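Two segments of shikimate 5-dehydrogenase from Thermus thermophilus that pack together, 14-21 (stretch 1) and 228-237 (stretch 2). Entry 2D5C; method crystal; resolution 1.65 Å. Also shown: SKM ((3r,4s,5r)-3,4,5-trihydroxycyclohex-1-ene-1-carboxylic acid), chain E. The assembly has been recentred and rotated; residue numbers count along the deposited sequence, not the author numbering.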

# COMPACT_ATOMS: atom_id res chain seq x y z
N SER A 14 -14.52 -7.81 18.96
CA SER A 14 -13.94 -6.57 18.44
C SER A 14 -14.99 -5.58 17.95
O SER A 14 -16.01 -5.96 17.40
CB SER A 14 -12.97 -6.88 17.29
OG SER A 14 -12.54 -5.68 16.68
N LEU A 15 -14.72 -4.29 18.17
CA LEU A 15 -15.60 -3.22 17.72
C LEU A 15 -15.16 -2.67 16.35
O LEU A 15 -15.79 -1.76 15.80
CB LEU A 15 -15.62 -2.08 18.74
CG LEU A 15 -16.28 -2.34 20.09
CD1 LEU A 15 -16.30 -1.05 20.91
CD2 LEU A 15 -17.69 -2.85 19.89
N SER A 16 -14.07 -3.21 15.81
CA SER A 16 -13.59 -2.75 14.52
C SER A 16 -14.57 -3.01 13.39
O SER A 16 -14.77 -2.15 12.53
CB SER A 16 -12.24 -3.40 14.19
OG SER A 16 -11.25 -2.82 15.02
N PRO A 17 -15.20 -4.20 13.37
CA PRO A 17 -16.15 -4.44 12.28
C PRO A 17 -17.21 -3.34 12.21
O PRO A 17 -17.54 -2.86 11.12
CB PRO A 17 -16.74 -5.80 12.64
CG PRO A 17 -15.58 -6.49 13.29
CD PRO A 17 -15.02 -5.41 14.19
N ALA A 18 -17.73 -2.93 13.37
CA ALA A 18 -18.74 -1.87 13.42
C ALA A 18 -18.19 -0.52 12.97
O ALA A 18 -18.84 0.23 12.24
CB ALA A 18 -19.31 -1.76 14.84
N MET A 19 -16.97 -0.20 13.39
CA MET A 19 -16.38 1.08 13.01
C MET A 19 -16.13 1.19 11.51
O MET A 19 -16.41 2.22 10.90
CB MET A 19 -15.03 1.29 13.70
CG MET A 19 -15.08 1.53 15.19
SD MET A 19 -13.48 2.17 15.74
CE MET A 19 -12.42 0.73 15.50
N HIS A 20 -15.59 0.13 10.94
CA HIS A 20 -15.25 0.24 9.52
C HIS A 20 -16.47 0.01 8.62
O HIS A 20 -16.53 0.46 7.48
CB HIS A 20 -14.17 -0.79 9.20
CG HIS A 20 -12.86 -0.33 9.78
ND1 HIS A 20 -12.44 -0.66 11.03
CD2 HIS A 20 -11.87 0.46 9.18
CE1 HIS A 20 -11.24 -0.07 11.17
NE2 HIS A 20 -10.87 0.60 10.08
N ALA A 21 -17.53 -0.62 9.12
CA ALA A 21 -18.75 -0.75 8.33
C ALA A 21 -19.21 0.69 8.14
O ALA A 21 -19.63 1.08 7.05
CB ALA A 21 -19.80 -1.56 9.09
N GLY A 228 -10.86 4.43 26.14
CA GLY A 228 -10.07 3.89 25.06
C GLY A 228 -10.73 3.99 23.70
O GLY A 228 -10.11 3.66 22.69
N LEU A 229 -11.97 4.48 23.64
CA LEU A 229 -12.65 4.58 22.36
C LEU A 229 -12.06 5.59 21.38
O LEU A 229 -11.95 5.31 20.18
CB LEU A 229 -14.14 4.87 22.56
CG LEU A 229 -15.01 3.78 23.21
CD1 LEU A 229 -16.49 4.17 23.05
CD2 LEU A 229 -14.75 2.43 22.57
N PRO A 230 -11.68 6.79 21.86
CA PRO A 230 -11.11 7.75 20.91
C PRO A 230 -9.87 7.19 20.21
O PRO A 230 -9.71 7.38 19.00
CB PRO A 230 -10.80 8.96 21.79
CG PRO A 230 -11.93 8.90 22.80
CD PRO A 230 -11.94 7.44 23.16
N MET A 231 -8.98 6.52 20.94
CA MET A 231 -7.78 5.95 20.32
C MET A 231 -8.18 4.83 19.36
O MET A 231 -7.61 4.69 18.28
CB MET A 231 -6.83 5.38 21.38
CG MET A 231 -5.54 4.80 20.80
SD MET A 231 -4.42 4.20 22.09
CE MET A 231 -3.22 3.25 21.13
N LEU A 232 -9.16 4.02 19.76
CA LEU A 232 -9.60 2.92 18.91
C LEU A 232 -10.09 3.47 17.56
O LEU A 232 -9.75 2.93 16.50
CB LEU A 232 -10.74 2.14 19.59
CG LEU A 232 -11.29 0.94 18.83
CD1 LEU A 232 -10.20 -0.09 18.63
CD2 LEU A 232 -12.45 0.32 19.62
N ALA A 233 -10.86 4.54 17.62
CA ALA A 233 -11.42 5.17 16.42
C ALA A 233 -10.36 5.81 15.53
O ALA A 233 -10.42 5.69 14.30
CB ALA A 233 -12.44 6.22 16.81
N TRP A 234 -9.40 6.50 16.14
CA TRP A 234 -8.35 7.13 15.36
C TRP A 234 -7.37 6.14 14.74
O TRP A 234 -7.01 6.29 13.57
CB TRP A 234 -7.61 8.16 16.22
CG TRP A 234 -8.20 9.51 16.10
CD1 TRP A 234 -9.02 10.13 16.99
CD2 TRP A 234 -8.06 10.40 14.99
NE1 TRP A 234 -9.40 11.36 16.51
CE2 TRP A 234 -8.82 11.56 15.29
CE3 TRP A 234 -7.35 10.34 13.78
CZ2 TRP A 234 -8.90 12.64 14.41
CZ3 TRP A 234 -7.43 11.42 12.91
CH2 TRP A 234 -8.20 12.56 13.23
N GLN A 235 -6.94 5.13 15.49
CA GLN A 235 -6.02 4.18 14.89
C GLN A 235 -6.73 3.48 13.73
O GLN A 235 -6.10 3.13 12.72
CB GLN A 235 -5.50 3.17 15.92
CG GLN A 235 -6.51 2.18 16.52
CD GLN A 235 -6.89 1.04 15.58
OE1 GLN A 235 -6.04 0.49 14.87
NE2 GLN A 235 -8.17 0.67 15.58
N GLY A 236 -8.05 3.31 13.86
CA GLY A 236 -8.82 2.68 12.80
C GLY A 236 -8.96 3.57 11.58
O GLY A 236 -8.77 3.11 10.45
N ALA A 237 -9.30 4.84 11.78
CA ALA A 237 -9.44 5.77 10.66
C ALA A 237 -8.12 5.89 9.91
O ALA A 237 -8.08 5.94 8.68
CB ALA A 237 -9.87 7.15 11.15
O12 SKM E . -4.49 -1.74 17.10
C8 SKM E . -5.88 -2.07 17.23
C6 SKM E . -6.28 -3.07 16.11
O7 SKM E . -6.02 -2.48 14.84
C5 SKM E . -7.78 -3.45 16.20
C4 SKM E . -8.27 -3.61 17.64
C1 SKM E . -9.63 -4.18 17.85
O2 SKM E . -10.37 -4.54 16.79
O3 SKM E . -10.08 -4.33 18.98
C10 SKM E . -7.55 -3.26 18.71
C9 SKM E . -6.16 -2.68 18.63
O11 SKM E . -5.21 -3.72 18.90

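Two helices meet here, 16-21 and 229-237. Their axes come within 10.5 Å and their N-to-C directions differ by 56°. The contact is small, burying 281 Å² over both sides, and it is mostly apolar. Met-19 and Leu-232 cover the most surface.

Met-19 is the centre of the contact. Its CA-to-CB bond points toward the other helix, and its CA and that of Ala-233 are the nearest pair in the backbone register, 7.3 Å apart. The m, t, m rotamer carries SD and CE across to the second helix, where the long unbranched chain meets Leu-232 and Ala-233. Met-19 CE comes to 3.5 Å from Leu-232 CG. Met-19 SD lies 3.7 Å from Ala-233 CA and 4.3 Å from Ala-233 CB. Ala-233 suits this place because its short side chain lets the sulfur come close to the backbone. The methionine methyl group also reaches Gln-235, with Met-19 CE 4.3 Å from Gln-235 NE2.

Leu-232 answers from the second helix. It too points toward its partner, with chi1 t and chi2 p. Its branched end touches two residues of the first stretch: Met-19, as above, and Leu-15, where Leu-232 CD2 is 4.1 Å from Leu-15 CB. Leu-15 lies just before the first helix and points toward the second. Its own end extends the apolar patch, with Leu-15 CD1 4.2 Å from Leu-229 CD2. Leu-229 starts out sideways, but its end comes nearer. All of these apolar residues are buried.

At the other end of the contact lie Gly-236 and His-20. Gly-236 has 37 Å² covered, although it has no side chain. A CB here would point toward the first stretch, and an ideal one would sit only 3.4 Å from His-20 CE1 and 3.5 Å from Met-19 CE. Glycine leaves that space to the two side chains. It also presents its carbonyl: His-20 NE2 donates to Gly-236 O at 3.3 Å, with an N-H...acceptor angle of 147°. This is the only hydrogen bond between the stretches. The oxygen meets the imidazole at its edge, near the ring plane, as suits an N-H donor. The other ring nitrogen is also used. His-20 ND1 donates to Ser-16 O at 3.1 Å, one turn back in its own helix, which helps to hold the ring in place. For both bonds to form at once, the ring must carry a proton on each nitrogen, and so a positive charge.

Shikimate adds a link between the stretches. Ser-14 OG and Ser-16 OG both donate to SKM O2, at 2.5 Å (very short) and 2.6 Å. Ser-14 OG also accepts from Ser-16 N at 3.0 Å, capping the first helix. From the second helix, Gln-235 OE1 accepts from SKM O7 at 3.0 Å. The amide nitrogen is occupied as well, since Gln-235 NE2 donates to Leu-232 O at 2.9 Å. The ligand thus bonds to both stretches, beside their apolar contact.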